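PDB 5LHA: omega transaminase from Pseudomonas sp., which catalyses the pyridoxal phosphate-dependent transfer of amino groups between amine donors and keto acceptors, as an aminotransferase of class III and fold type I. Local coordinates for residues 380-385 with 389-394; 232-235 with 239-242; 131-136 with 325-330; 137-142 with 258-263; 82-87 with 96-101. All coordinates share one frame; numbering follows the deposited sequence.

Contact 1 (380-385 with 389-394)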
# COMPACT_ATOMS: atom_id res chain seq x y z
N GLU A 380 -32.64 -19.62 -11.60
CA GLU A 380 -33.09 -18.84 -12.76
C GLU A 380 -32.11 -19.07 -13.90
O GLU A 380 -31.02 -19.62 -13.71
CB GLU A 380 -33.20 -17.34 -12.46
CG GLU A 380 -31.86 -16.62 -12.33
CD GLU A 380 -31.97 -15.11 -12.54
OE1 GLU A 380 -33.10 -14.57 -12.54
OE2 GLU A 380 -30.93 -14.45 -12.72
N VAL A 381 -32.52 -18.67 -15.10
CA VAL A 381 -31.66 -18.68 -16.28
C VAL A 381 -31.68 -17.28 -16.88
O VAL A 381 -32.74 -16.77 -17.24
CB VAL A 381 -32.13 -19.72 -17.32
CG1 VAL A 381 -31.20 -19.72 -18.53
CG2 VAL A 381 -32.19 -21.11 -16.69
N ARG A 382 -30.50 -16.67 -16.99
CA ARG A 382 -30.36 -15.31 -17.48
C ARG A 382 -29.30 -15.26 -18.56
O ARG A 382 -28.45 -16.14 -18.67
CB ARG A 382 -29.98 -14.35 -16.35
CG ARG A 382 -28.96 -14.93 -15.40
CD ARG A 382 -28.40 -13.89 -14.45
NE ARG A 382 -27.26 -14.42 -13.71
CZ ARG A 382 -27.37 -15.21 -12.64
NH1 ARG A 382 -28.57 -15.56 -12.18
NH2 ARG A 382 -26.28 -15.65 -12.03
N GLY A 383 -29.36 -14.20 -19.36
CA GLY A 383 -28.43 -14.07 -20.46
C GLY A 383 -28.76 -12.88 -21.33
O GLY A 383 -29.80 -12.23 -21.19
N LYS A 384 -27.83 -12.61 -22.25
CA LYS A 384 -27.98 -11.55 -23.25
C LYS A 384 -27.07 -11.90 -24.42
O LYS A 384 -25.87 -12.09 -24.22
CB LYS A 384 -27.63 -10.19 -22.66
CG LYS A 384 -27.89 -9.05 -23.62
CD LYS A 384 -27.54 -7.72 -22.99
CE LYS A 384 -27.65 -6.59 -24.01
NZ LYS A 384 -29.05 -6.21 -24.30
N GLY A 385 -27.64 -12.02 -25.62
CA GLY A 385 -26.86 -12.59 -26.72
C GLY A 385 -26.52 -14.04 -26.43
O GLY A 385 -27.37 -14.81 -25.96
N ALA A 389 -26.25 -17.91 -18.14
CA ALA A 389 -25.89 -18.65 -16.94
C ALA A 389 -27.14 -19.27 -16.31
O ALA A 389 -28.19 -18.62 -16.23
CB ALA A 389 -25.20 -17.77 -15.90
N LEU A 390 -27.00 -20.51 -15.88
CA LEU A 390 -28.02 -21.19 -15.09
C LEU A 390 -27.57 -21.15 -13.64
O LEU A 390 -26.50 -21.64 -13.31
CB LEU A 390 -28.21 -22.63 -15.58
CG LEU A 390 -28.58 -22.84 -17.06
CD1 LEU A 390 -27.32 -23.05 -17.89
CD2 LEU A 390 -29.54 -24.01 -17.24
N ASP A 391 -28.36 -20.52 -12.79
CA ASP A 391 -27.97 -20.31 -11.40
C ASP A 391 -28.59 -21.40 -10.52
O ASP A 391 -29.80 -21.41 -10.28
CB ASP A 391 -28.37 -18.91 -10.94
CG ASP A 391 -27.58 -18.45 -9.75
OD1 ASP A 391 -27.35 -19.29 -8.84
OD2 ASP A 391 -27.15 -17.28 -9.74
N LEU A 392 -27.75 -22.29 -10.00
CA LEU A 392 -28.21 -23.41 -9.21
C LEU A 392 -28.18 -23.02 -7.73
O LEU A 392 -27.18 -22.49 -7.24
CB LEU A 392 -27.36 -24.66 -9.45
CG LEU A 392 -27.11 -25.15 -10.89
CD1 LEU A 392 -26.22 -26.38 -10.87
CD2 LEU A 392 -28.41 -25.45 -11.65
N VAL A 393 -29.29 -23.26 -7.04
CA VAL A 393 -29.46 -22.89 -5.65
C VAL A 393 -29.89 -24.12 -4.87
O VAL A 393 -30.41 -25.09 -5.42
CB VAL A 393 -30.50 -21.77 -5.47
CG1 VAL A 393 -30.12 -20.57 -6.31
CG2 VAL A 393 -31.89 -22.27 -5.85
N SER A 394 -29.65 -24.07 -3.56
CA SER A 394 -30.17 -25.09 -2.65
C SER A 394 -31.57 -24.77 -2.18
O SER A 394 -32.30 -25.69 -1.77
CB SER A 394 -29.23 -25.26 -1.45
OG SER A 394 -28.78 -24.00 -0.97
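Two nitrogens of Arg382 reach Asp391 OD2 across this antiparallel hairpin, and Arg194 adds a further salt bridge to the same oxygen. The main bond from Arg382 runs from NH2 to Asp391 OD2, 2.9 Å and fairly straight, and lies in the guanidinium plane; it meets the oxygen on its anti side, 27° out of the carboxylate plane. Arg382 NH1 is only weakly bonded to Asp391 OD2 at 3.3 Å. Its stronger grip is along its own strand, where NH1 donates to Glu380 OE2 at 2.7 Å, on that oxygen's anti lone pair. The guanidinium and the Asp391 carboxylate are turned 59° against each other. Arg382 reaches this place with CG set between its backbone N and carbonyl carbon (chi1 40°), the chain running extended from there to NE, which bonds to Gly238 O.

The backbones are joined by Arg382 N to Ala389 O at 3.1 Å, Ala389 N to Arg382 O at 2.9 Å, and Asp391 N to Glu380 O at 3.0 Å. On the other face of the sheet Val381 and Leu390 run alongside each other, with CG2 of the valine 4.0 Å from CD2 of the leucine. Helices 353-368 and 370-374 pack over this apolar pair. Strand 378-384 is the outermost strand of the seven-stranded mixed sheet within this chain, and the hairpin has an apolar face and an ionic one. With two carboxylates and two arginines linked in series, the charges probably balance locally, which would favour ionised Asp391 in its buried position.

Contact 2 (232-235 with 239-242)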
# COMPACT_ATOMS: atom_id res chain seq x y z
N PRO A 232 -19.79 -4.66 -19.50
CA PRO A 232 -21.18 -4.38 -19.87
C PRO A 232 -22.12 -5.53 -19.55
O PRO A 232 -23.27 -5.29 -19.17
CB PRO A 232 -21.09 -4.08 -21.37
CG PRO A 232 -19.69 -3.59 -21.57
CD PRO A 232 -18.85 -4.36 -20.60
N VAL A 233 -21.67 -6.77 -19.68
CA VAL A 233 -22.32 -7.93 -19.07
C VAL A 233 -21.24 -8.68 -18.31
O VAL A 233 -20.22 -9.07 -18.90
CB VAL A 233 -22.99 -8.85 -20.10
CG1 VAL A 233 -23.68 -10.02 -19.42
CG2 VAL A 233 -23.99 -8.07 -20.94
N GLN A 234 -21.45 -8.89 -17.01
CA GLN A 234 -20.43 -9.54 -16.21
C GLN A 234 -20.40 -11.02 -16.54
O GLN A 234 -21.38 -11.72 -16.31
CB GLN A 234 -20.69 -9.31 -14.72
CG GLN A 234 -20.57 -7.88 -14.33
CD GLN A 234 -20.71 -7.69 -12.85
OE1 GLN A 234 -21.78 -7.89 -12.29
NE2 GLN A 234 -19.63 -7.29 -12.19
N GLY A 235 -19.28 -11.48 -17.06
CA GLY A 235 -19.20 -12.83 -17.57
C GLY A 235 -18.89 -13.87 -16.52
O GLY A 235 -19.78 -14.57 -16.03
N VAL A 239 -22.72 -14.25 -15.62
CA VAL A 239 -23.58 -13.66 -16.66
C VAL A 239 -24.62 -12.77 -16.00
O VAL A 239 -25.83 -13.02 -16.10
CB VAL A 239 -24.23 -14.75 -17.54
CG1 VAL A 239 -24.93 -14.11 -18.74
CG2 VAL A 239 -23.18 -15.74 -18.01
N ILE A 240 -24.17 -11.70 -15.37
CA ILE A 240 -25.06 -10.73 -14.75
C ILE A 240 -25.34 -9.64 -15.77
O ILE A 240 -24.43 -8.90 -16.17
CB ILE A 240 -24.47 -10.16 -13.46
CG1 ILE A 240 -24.23 -11.30 -12.46
CG2 ILE A 240 -25.40 -9.11 -12.87
CD1 ILE A 240 -23.14 -11.01 -11.45
N VAL A 241 -26.58 -9.58 -16.23
CA VAL A 241 -27.01 -8.57 -17.21
C VAL A 241 -27.55 -7.38 -16.41
O VAL A 241 -28.57 -7.52 -15.73
CB VAL A 241 -28.07 -9.12 -18.16
CG1 VAL A 241 -28.39 -8.11 -19.25
CG2 VAL A 241 -27.63 -10.45 -18.77
N PRO A 242 -26.89 -6.22 -16.45
CA PRO A 242 -27.39 -5.07 -15.70
C PRO A 242 -28.68 -4.57 -16.32
O PRO A 242 -28.97 -4.85 -17.49
CB PRO A 242 -26.26 -4.04 -15.85
CG PRO A 242 -25.62 -4.39 -17.12
CD PRO A 242 -25.67 -5.89 -17.20
O HOH W 1 -23.75 -6.59 -14.36
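Val239 opens the returning segment with its N-H on Gly235 O, 3.0 Å between the two atoms, while its CG1 lies a loose 4.3 Å from CG1 of Val233. With Ile240 it faces the single residue Gln234, so the pair forms a G1 beta bulge, and the positive phi of Val239 (52°) fits the first position of that motif. Ile240 then makes the one true bridge: its N donates to Gln234 O at 2.9 Å, in the carbonyl plane and on a lone pair, and Gln234 N returns a bond to Ile240 O at 3.1 Å. Above the bridge the glutamine side chain folds across the isoleucine, OE1 standing 3.5 Å from Ile240 CD1. A water donates to both Gln234 OE1 and Ile240 O, while Thr189 OG1 and Arg154 O hold the two ends of the amide. Next, Val241 turns CG2 to CG1 of Val233, 4.0 Å away, the two valines flanking one another. Pro242 closes the walk with CD 3.2 Å from Pro232 O, a carbonyl already bonded to Trp282 NE1. The hairpin-like loop follows strand 225-230; both prolines rest on Trp247 of helix 246-256, and the valines lie against strands 378-384 and 387-393.

Contact 3 (131-136 with 325-330). With PMP (4'-deoxy-4'-aminopyridoxal-5'-phosphate), chain G.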
# COMPACT_ATOMS: atom_id res chain seq x y z
N ALA A 131 -4.94 -0.70 -19.26
CA ALA A 131 -5.92 0.36 -18.98
C ALA A 131 -5.69 1.01 -17.63
O ALA A 131 -5.91 2.21 -17.47
CB ALA A 131 -7.34 -0.21 -19.06
N LEU A 132 -5.27 0.22 -16.63
CA LEU A 132 -5.06 0.78 -15.29
C LEU A 132 -3.85 1.70 -15.24
O LEU A 132 -3.95 2.83 -14.76
CB LEU A 132 -4.90 -0.36 -14.28
CG LEU A 132 -6.15 -1.22 -14.15
CD1 LEU A 132 -5.91 -2.40 -13.22
CD2 LEU A 132 -7.34 -0.37 -13.68
N LYS A 133 -2.71 1.25 -15.75
CA LYS A 133 -1.48 2.05 -15.70
C LYS A 133 -1.58 3.28 -16.60
O LYS A 133 -1.07 4.35 -16.25
CB LYS A 133 -0.29 1.19 -16.13
CG LYS A 133 0.13 0.14 -15.13
CD LYS A 133 1.33 -0.66 -15.64
CE LYS A 133 2.59 0.17 -15.68
NZ LYS A 133 3.61 -0.42 -16.60
N MET A 134 -2.22 3.15 -17.76
CA MET A 134 -2.33 4.30 -18.67
C MET A 134 -3.37 5.30 -18.19
O MET A 134 -3.24 6.49 -18.47
CB MET A 134 -2.69 3.84 -20.08
CG MET A 134 -1.62 2.98 -20.75
SD MET A 134 0.04 3.67 -20.67
CE MET A 134 -0.21 5.17 -21.63
N ALA A 135 -4.40 4.83 -17.49
CA ALA A 135 -5.31 5.76 -16.81
C ALA A 135 -4.55 6.62 -15.81
O ALA A 135 -4.78 7.83 -15.71
CB ALA A 135 -6.45 4.99 -16.13
N ARG A 136 -3.64 6.00 -15.05
CA ARG A 136 -2.75 6.75 -14.17
C ARG A 136 -1.93 7.77 -14.94
O ARG A 136 -1.76 8.91 -14.48
CB ARG A 136 -1.82 5.80 -13.41
CG ARG A 136 -2.49 4.87 -12.39
CD ARG A 136 -2.61 5.55 -11.04
NE ARG A 136 -3.11 4.68 -9.98
CZ ARG A 136 -2.36 4.04 -9.08
NH1 ARG A 136 -1.03 4.15 -9.08
NH2 ARG A 136 -2.95 3.29 -8.17
N ILE A 325 5.63 7.21 -23.06
CA ILE A 325 4.81 6.02 -22.84
C ILE A 325 5.77 4.85 -22.66
O ILE A 325 6.22 4.23 -23.62
CB ILE A 325 3.81 5.80 -23.98
CG1 ILE A 325 2.84 6.98 -24.06
CG2 ILE A 325 3.06 4.49 -23.80
CD1 ILE A 325 1.87 6.86 -25.19
N MET A 326 6.10 4.55 -21.40
CA MET A 326 7.07 3.50 -21.07
C MET A 326 6.39 2.18 -20.74
O MET A 326 6.83 1.44 -19.86
CB MET A 326 7.96 3.95 -19.91
CG MET A 326 8.87 5.12 -20.24
SD MET A 326 9.81 4.87 -21.76
CE MET A 326 8.98 6.02 -22.84
N HIS A 327 5.31 1.86 -21.45
CA HIS A 327 4.54 0.65 -21.19
C HIS A 327 4.27 -0.07 -22.51
O HIS A 327 3.89 0.56 -23.51
CB HIS A 327 3.22 0.99 -20.50
CG HIS A 327 2.36 -0.21 -20.25
ND1 HIS A 327 2.61 -1.09 -19.21
CD2 HIS A 327 1.29 -0.70 -20.91
CE1 HIS A 327 1.71 -2.05 -19.24
NE2 HIS A 327 0.90 -1.85 -20.26
N GLY A 328 4.47 -1.38 -22.51
CA GLY A 328 4.21 -2.18 -23.69
C GLY A 328 5.00 -3.47 -23.67
O GLY A 328 5.82 -3.71 -22.79
N TYR A 329 4.76 -4.28 -24.70
CA TYR A 329 5.17 -5.67 -24.68
C TYR A 329 5.97 -6.04 -25.92
O TYR A 329 5.74 -5.51 -27.01
CB TYR A 329 3.95 -6.60 -24.56
CG TYR A 329 3.09 -6.23 -23.37
CD1 TYR A 329 3.50 -6.58 -22.09
CD2 TYR A 329 1.90 -5.53 -23.53
CE1 TYR A 329 2.74 -6.24 -20.98
CE2 TYR A 329 1.13 -5.18 -22.41
CZ TYR A 329 1.56 -5.54 -21.14
OH TYR A 329 0.82 -5.23 -20.02
N THR A 330 6.90 -6.97 -25.73
CA THR A 330 7.65 -7.54 -26.84
C THR A 330 6.72 -7.94 -27.98
O THR A 330 7.03 -7.72 -29.16
CB THR A 330 8.45 -8.75 -26.36
OG1 THR A 330 9.35 -8.33 -25.33
CG2 THR A 330 9.23 -9.39 -27.49
N1 PMP G . 11.66 -9.99 -18.33
C2 PMP G . 12.76 -9.47 -18.99
C2A PMP G . 14.15 -9.69 -18.46
C3 PMP G . 12.59 -8.73 -20.15
O3 PMP G . 13.69 -8.20 -20.78
C4 PMP G . 11.31 -8.53 -20.67
C4A PMP G . 11.10 -7.83 -22.00
N4A PMP G . 12.25 -7.03 -22.42
C5 PMP G . 10.21 -8.99 -19.95
C6 PMP G . 10.40 -9.63 -18.73
C5A PMP G . 8.81 -8.76 -20.48
O4P PMP G . 8.61 -9.43 -21.71
P PMP G . 7.29 -9.08 -22.57
O1P PMP G . 6.10 -8.96 -21.65
O2P PMP G . 7.03 -10.13 -23.63
O3P PMP G . 7.57 -7.78 -23.28
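Lys133 and Met134, on helix 124-141 of this fold type I transaminase, meet Ile325, ending a short strand, and His327 in the loop after it, which runs on to the cofactor of the second subunit. The tight part is a single polar bond: Lys133 NZ donates to His327 ND1 at 2.9 Å, approaching at the ring edge but tilted 27° from its plane. The bend at chi3 (69°) of the lysine swings NZ round to the ring, while CD stands well out of the ring plane, 3.8 Å from ND1 of His327. Across the ring, His327 NE2 is bonded to Thr130 OG1, so both nitrogens are engaged and the imidazole is fixed in rotation. Lys133 NZ also bonds to Val160 O of the second subunit; a leucine in its place would probably leave His327 ND1 and that carbonyl without their donor and weaken the tie between the subunits here.

The methionine side is looser, though buried as well. Met134, bent at both chi2 and chi3, passes its sulfur obliquely by the imidazole, SD 4.2 Å from His327 CB, and crosses Ile325 at about a right angle, with its CE 4.0 Å from Ile325 CG2. The backbones stay apart, CA of Met134 8.2 Å from CA of His327. Beyond His327 the loop enters the phosphate site, where Ser125 and Gly124 of the second subunit also bind the PMP. Thr330 holds the phosphate twice at one oxygen: OG1 donates to PMP O3P at 2.8 Å, and Thr330 N reaches the same O3P in an almost straight bond of 2.7 Å.

Contact 4 (137-142 with 258-263)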
# COMPACT_ATOMS: atom_id res chain seq x y z
N GLN A 137 -1.42 7.40 -16.12
CA GLN A 137 -0.59 8.33 -16.89
C GLN A 137 -1.40 9.50 -17.43
O GLN A 137 -0.93 10.64 -17.41
CB GLN A 137 0.11 7.60 -18.04
CG GLN A 137 0.93 8.54 -18.90
CD GLN A 137 2.00 7.85 -19.72
OE1 GLN A 137 2.28 6.67 -19.53
NE2 GLN A 137 2.60 8.59 -20.64
N TYR A 138 -2.63 9.24 -17.90
CA TYR A 138 -3.50 10.31 -18.38
C TYR A 138 -3.62 11.43 -17.37
O TYR A 138 -3.51 12.61 -17.71
CB TYR A 138 -4.89 9.76 -18.71
CG TYR A 138 -5.95 10.84 -18.86
CD1 TYR A 138 -6.00 11.62 -20.01
CD2 TYR A 138 -6.87 11.10 -17.86
CE1 TYR A 138 -6.96 12.61 -20.17
CE2 TYR A 138 -7.83 12.11 -18.00
CZ TYR A 138 -7.86 12.85 -19.16
OH TYR A 138 -8.80 13.84 -19.34
N TRP A 139 -3.90 11.09 -16.11
CA TRP A 139 -4.09 12.12 -15.09
C TRP A 139 -2.79 12.86 -14.79
O TRP A 139 -2.80 14.08 -14.56
CB TRP A 139 -4.69 11.51 -13.83
CG TRP A 139 -6.13 11.14 -14.01
CD1 TRP A 139 -6.66 9.88 -14.04
CD2 TRP A 139 -7.23 12.04 -14.19
NE1 TRP A 139 -8.02 9.94 -14.24
CE2 TRP A 139 -8.39 11.25 -14.32
CE3 TRP A 139 -7.35 13.43 -14.24
CZ2 TRP A 139 -9.65 11.81 -14.50
CZ3 TRP A 139 -8.60 13.98 -14.42
CH2 TRP A 139 -9.74 13.17 -14.55
N ILE A 140 -1.66 12.15 -14.79
CA ILE A 140 -0.37 12.81 -14.57
C ILE A 140 -0.09 13.80 -15.69
O ILE A 140 0.35 14.94 -15.44
CB ILE A 140 0.75 11.78 -14.41
CG1 ILE A 140 0.64 11.07 -13.06
CG2 ILE A 140 2.12 12.43 -14.53
CD1 ILE A 140 1.49 9.84 -12.96
N ALA A 141 -0.33 13.41 -16.94
CA ALA A 141 -0.15 14.33 -18.05
C ALA A 141 -1.13 15.49 -17.98
O ALA A 141 -0.80 16.61 -18.40
CB ALA A 141 -0.30 13.60 -19.38
N SER A 142 -2.32 15.27 -17.42
CA SER A 142 -3.28 16.35 -17.26
C SER A 142 -3.01 17.20 -16.03
O SER A 142 -3.80 18.09 -15.73
CB SER A 142 -4.70 15.79 -17.22
OG SER A 142 -4.98 15.06 -18.39
N GLY A 258 -15.48 13.79 -13.89
CA GLY A 258 -14.40 13.58 -14.83
C GLY A 258 -13.74 12.23 -14.76
O GLY A 258 -12.69 12.03 -15.38
N ILE A 259 -14.35 11.27 -14.05
CA ILE A 259 -13.76 9.95 -13.87
C ILE A 259 -13.81 9.19 -15.18
O ILE A 259 -14.82 9.21 -15.89
CB ILE A 259 -14.50 9.21 -12.75
CG1 ILE A 259 -14.28 9.93 -11.42
CG2 ILE A 259 -14.11 7.72 -12.71
CD1 ILE A 259 -15.24 9.52 -10.33
N LEU A 260 -12.71 8.52 -15.52
CA LEU A 260 -12.65 7.75 -16.75
C LEU A 260 -13.46 6.47 -16.60
O LEU A 260 -13.35 5.76 -15.60
CB LEU A 260 -11.21 7.40 -17.10
CG LEU A 260 -10.22 8.56 -17.25
CD1 LEU A 260 -8.82 7.99 -17.41
CD2 LEU A 260 -10.59 9.43 -18.44
N LEU A 261 -14.24 6.15 -17.63
CA LEU A 261 -15.06 4.95 -17.64
C LEU A 261 -14.40 3.93 -18.56
O LEU A 261 -14.31 4.16 -19.77
CB LEU A 261 -16.50 5.26 -18.06
CG LEU A 261 -17.44 4.06 -18.12
CD1 LEU A 261 -17.49 3.32 -16.79
CD2 LEU A 261 -18.83 4.52 -18.53
N ILE A 262 -13.94 2.83 -17.98
CA ILE A 262 -13.30 1.74 -18.71
C ILE A 262 -14.32 0.63 -18.91
O ILE A 262 -14.81 0.04 -17.94
CB ILE A 262 -12.07 1.19 -17.96
CG1 ILE A 262 -11.04 2.30 -17.73
CG2 ILE A 262 -11.47 0.04 -18.73
CD1 ILE A 262 -9.98 1.90 -16.75
N ALA A 263 -14.63 0.34 -20.16
CA ALA A 263 -15.46 -0.80 -20.50
C ALA A 263 -14.56 -2.01 -20.71
O ALA A 263 -13.68 -2.00 -21.59
CB ALA A 263 -16.30 -0.53 -21.75
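Apolar packing of a helix on a sheet brings the rings of Tyr138 and Trp139, in the last turns of helix 124-141, against Leu260 at the start of strand 260-264. No hydrogen bond crosses between the two segments. Leu260 sets its branched end against both rings: CD1 lies 3.7 Å from Tyr138 CD2 and 3.8 Å from Trp139 NE1, while CD2 sits 3.9 Å from Tyr138 CE2. The two rings also pack on each other, the tyrosine's CE2 poised 3.7 Å above the middle of the indole. This strand belongs to the seven-stranded mixed sheet of the PLP fold type I domain, and helix 246-256 leads into it in a beta-alpha-beta crossover from the parallel strand 225-230. Gly258, with positive phi, is the C-prime residue of the Schellman motif that ends that helix, and its carbonyl oxygen meets the far rim of the indole in plane, 3.2 Å from Trp139 CZ2. The same oxygen accepts a hydrogen bond from NH2 of Arg310, and NE of the same arginine bonds to Tyr138 OH. Chi1 of Trp139 (-72°) sets CG beside the backbone N; indole and Leu260 run antiparallel, and the indole N-H goes to Ala226 O on strand 225-230.

Contact 5 (82-87 with 96-101)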
# COMPACT_ATOMS: atom_id res chain seq x y z
N LEU A 82 3.25 -15.34 -41.87
CA LEU A 82 4.47 -16.04 -41.47
C LEU A 82 5.52 -16.05 -42.59
O LEU A 82 6.72 -15.89 -42.32
CB LEU A 82 4.12 -17.48 -41.05
CG LEU A 82 3.35 -17.74 -39.75
CD1 LEU A 82 3.09 -19.23 -39.60
CD2 LEU A 82 4.11 -17.24 -38.53
N ASP A 83 5.08 -16.24 -43.84
CA ASP A 83 6.00 -16.21 -44.98
C ASP A 83 6.63 -14.84 -45.17
O ASP A 83 7.76 -14.73 -45.66
CB ASP A 83 5.28 -16.61 -46.27
CG ASP A 83 4.98 -18.10 -46.36
OD1 ASP A 83 5.63 -18.89 -45.65
OD2 ASP A 83 4.09 -18.47 -47.16
N GLU A 84 5.91 -13.78 -44.83
CA GLU A 84 6.40 -12.42 -45.01
C GLU A 84 7.21 -11.96 -43.81
O GLU A 84 8.41 -11.70 -43.92
CB GLU A 84 5.21 -11.49 -45.26
CG GLU A 84 5.57 -10.03 -45.31
CD GLU A 84 4.39 -9.20 -45.75
OE1 GLU A 84 3.69 -9.65 -46.68
OE2 GLU A 84 4.15 -8.13 -45.15
N LEU A 85 6.57 -11.89 -42.65
CA LEU A 85 7.24 -11.43 -41.44
C LEU A 85 6.38 -11.92 -40.27
O LEU A 85 5.36 -11.32 -39.96
CB LEU A 85 7.38 -9.92 -41.42
CG LEU A 85 8.08 -9.24 -40.24
CD1 LEU A 85 9.59 -9.42 -40.32
CD2 LEU A 85 7.72 -7.77 -40.22
N ALA A 86 6.80 -13.04 -39.67
CA ALA A 86 6.09 -13.56 -38.52
C ALA A 86 6.07 -12.55 -37.38
O ALA A 86 5.04 -12.33 -36.73
CB ALA A 86 6.74 -14.87 -38.07
N TYR A 87 7.23 -11.93 -37.10
CA TYR A 87 7.34 -10.98 -36.01
C TYR A 87 8.40 -9.92 -36.29
O TYR A 87 9.48 -10.23 -36.82
CB TYR A 87 7.69 -11.67 -34.69
CG TYR A 87 8.04 -10.70 -33.58
CD1 TYR A 87 7.05 -10.05 -32.87
CD2 TYR A 87 9.37 -10.41 -33.27
CE1 TYR A 87 7.36 -9.16 -31.88
CE2 TYR A 87 9.68 -9.52 -32.28
CZ TYR A 87 8.67 -8.90 -31.58
OH TYR A 87 8.98 -8.02 -30.57
N HIS A 96 5.77 -2.03 -38.48
CA HIS A 96 5.60 -2.95 -39.60
C HIS A 96 4.19 -2.78 -40.12
O HIS A 96 3.33 -2.23 -39.41
CB HIS A 96 5.85 -4.41 -39.16
CG HIS A 96 4.96 -4.85 -38.04
ND1 HIS A 96 3.67 -5.28 -38.24
CD2 HIS A 96 5.19 -4.96 -36.71
CE1 HIS A 96 3.13 -5.61 -37.08
NE2 HIS A 96 4.03 -5.44 -36.14
N PRO A 97 3.90 -3.24 -41.34
CA PRO A 97 2.60 -2.89 -41.95
C PRO A 97 1.38 -3.37 -41.18
O PRO A 97 0.41 -2.60 -41.06
CB PRO A 97 2.70 -3.51 -43.35
CG PRO A 97 4.15 -3.49 -43.65
CD PRO A 97 4.84 -3.79 -42.34
N ARG A 98 1.39 -4.60 -40.66
CA ARG A 98 0.18 -5.20 -40.10
C ARG A 98 -0.35 -4.43 -38.90
O ARG A 98 -1.57 -4.41 -38.67
CB ARG A 98 0.43 -6.66 -39.70
CG ARG A 98 0.67 -7.61 -40.85
CD ARG A 98 -0.52 -7.74 -41.82
NE ARG A 98 -0.53 -6.71 -42.85
CZ ARG A 98 0.35 -6.63 -43.85
NH1 ARG A 98 1.33 -7.52 -43.95
NH2 ARG A 98 0.25 -5.65 -44.73
N VAL A 99 0.53 -3.83 -38.10
CA VAL A 99 0.08 -3.07 -36.93
C VAL A 99 -0.60 -1.77 -37.34
O VAL A 99 -1.55 -1.32 -36.68
CB VAL A 99 1.26 -2.84 -35.96
CG1 VAL A 99 2.34 -2.03 -36.59
CG2 VAL A 99 0.77 -2.15 -34.72
N PHE A 100 -0.13 -1.14 -38.41
CA PHE A 100 -0.86 -0.01 -38.98
C PHE A 100 -2.27 -0.43 -39.36
O PHE A 100 -3.25 0.24 -39.00
CB PHE A 100 -0.14 0.51 -40.22
CG PHE A 100 1.03 1.38 -39.94
CD1 PHE A 100 2.31 0.84 -39.89
CD2 PHE A 100 0.88 2.74 -39.75
CE1 PHE A 100 3.40 1.64 -39.65
CE2 PHE A 100 1.97 3.55 -39.50
CZ PHE A 100 3.23 2.99 -39.45
N ASP A 101 -2.40 -1.54 -40.09
CA ASP A 101 -3.68 -1.94 -40.64
C ASP A 101 -4.73 -2.12 -39.55
O ASP A 101 -5.84 -1.57 -39.65
CB ASP A 101 -3.53 -3.24 -41.44
CG ASP A 101 -2.56 -3.11 -42.60
OD1 ASP A 101 -2.31 -1.97 -43.06
OD2 ASP A 101 -2.04 -4.15 -43.06
O HOH W 2 1.51 -7.03 -46.99
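Glu84 and Arg98 meet at about a right angle, their carboxylate and guanidinium planes 76° apart. Arg98 NH1 donates to Glu84 OE2 at 3.1 Å in a rather bent salt bridge: the acid lies close to the guanidinium plane, but the arginine approaches from above the carboxylate plane, 42° out of it. Glu84 is stretched out beyond CG to get there, whereas Arg98 is bent at chi2 and at chi3 (85°), curling back over its own helix. That curl lets NE and NH2 grip Asp101 OD2 side-on, both on one oxygen, with NE 3.0 Å from it. A water takes a bond from Arg98 NH2 and gives a weak one to Glu84 OE2, and Gln81 OE1 accepts from NH1. A methionine in place of Arg98 would probably leave Asp101 OD2 without its two donors and Glu84 without its nearest countercharge. Deeper in, Leu85 and His96 lie obliquely to each other, CD2 of the leucine 4.0 Å from CB of the histidine; His96 holds the N-cap position of helix 97-109, and Val99 CG1 covers one face of its ring. The corner joins the end of helix 72-85 to the start of helix 97-109, with helix 335-350 packed against His96 and Arg98, and Ile39 of the second subunit against His96 and Pro97.

The contacts form two groups. Contacts 1 and 2, centres 11 Å apart, touch where Val239 CG2 rests 3.6 Å from Ala389 CB and Val239 O takes a weak bond from Arg382 NE; contact 2 lies closer to a PMP, about 6 Å from Gly235, against about 13 Å for the side chain of Ala389. Contacts 3 and 4 share helix 124-141, their centres 12 Å apart, and pack through Ala135 and Leu260. Contact 5 adjoins contact 3 where Tyr87 OH comes up, doubtfully close, to the backbone O of Thr330, a residue that binds the phosphate of the second subunit's cofactor. Contacts 1 and 3, centres 36 Å apart, lie on opposite sides of the chain's centre.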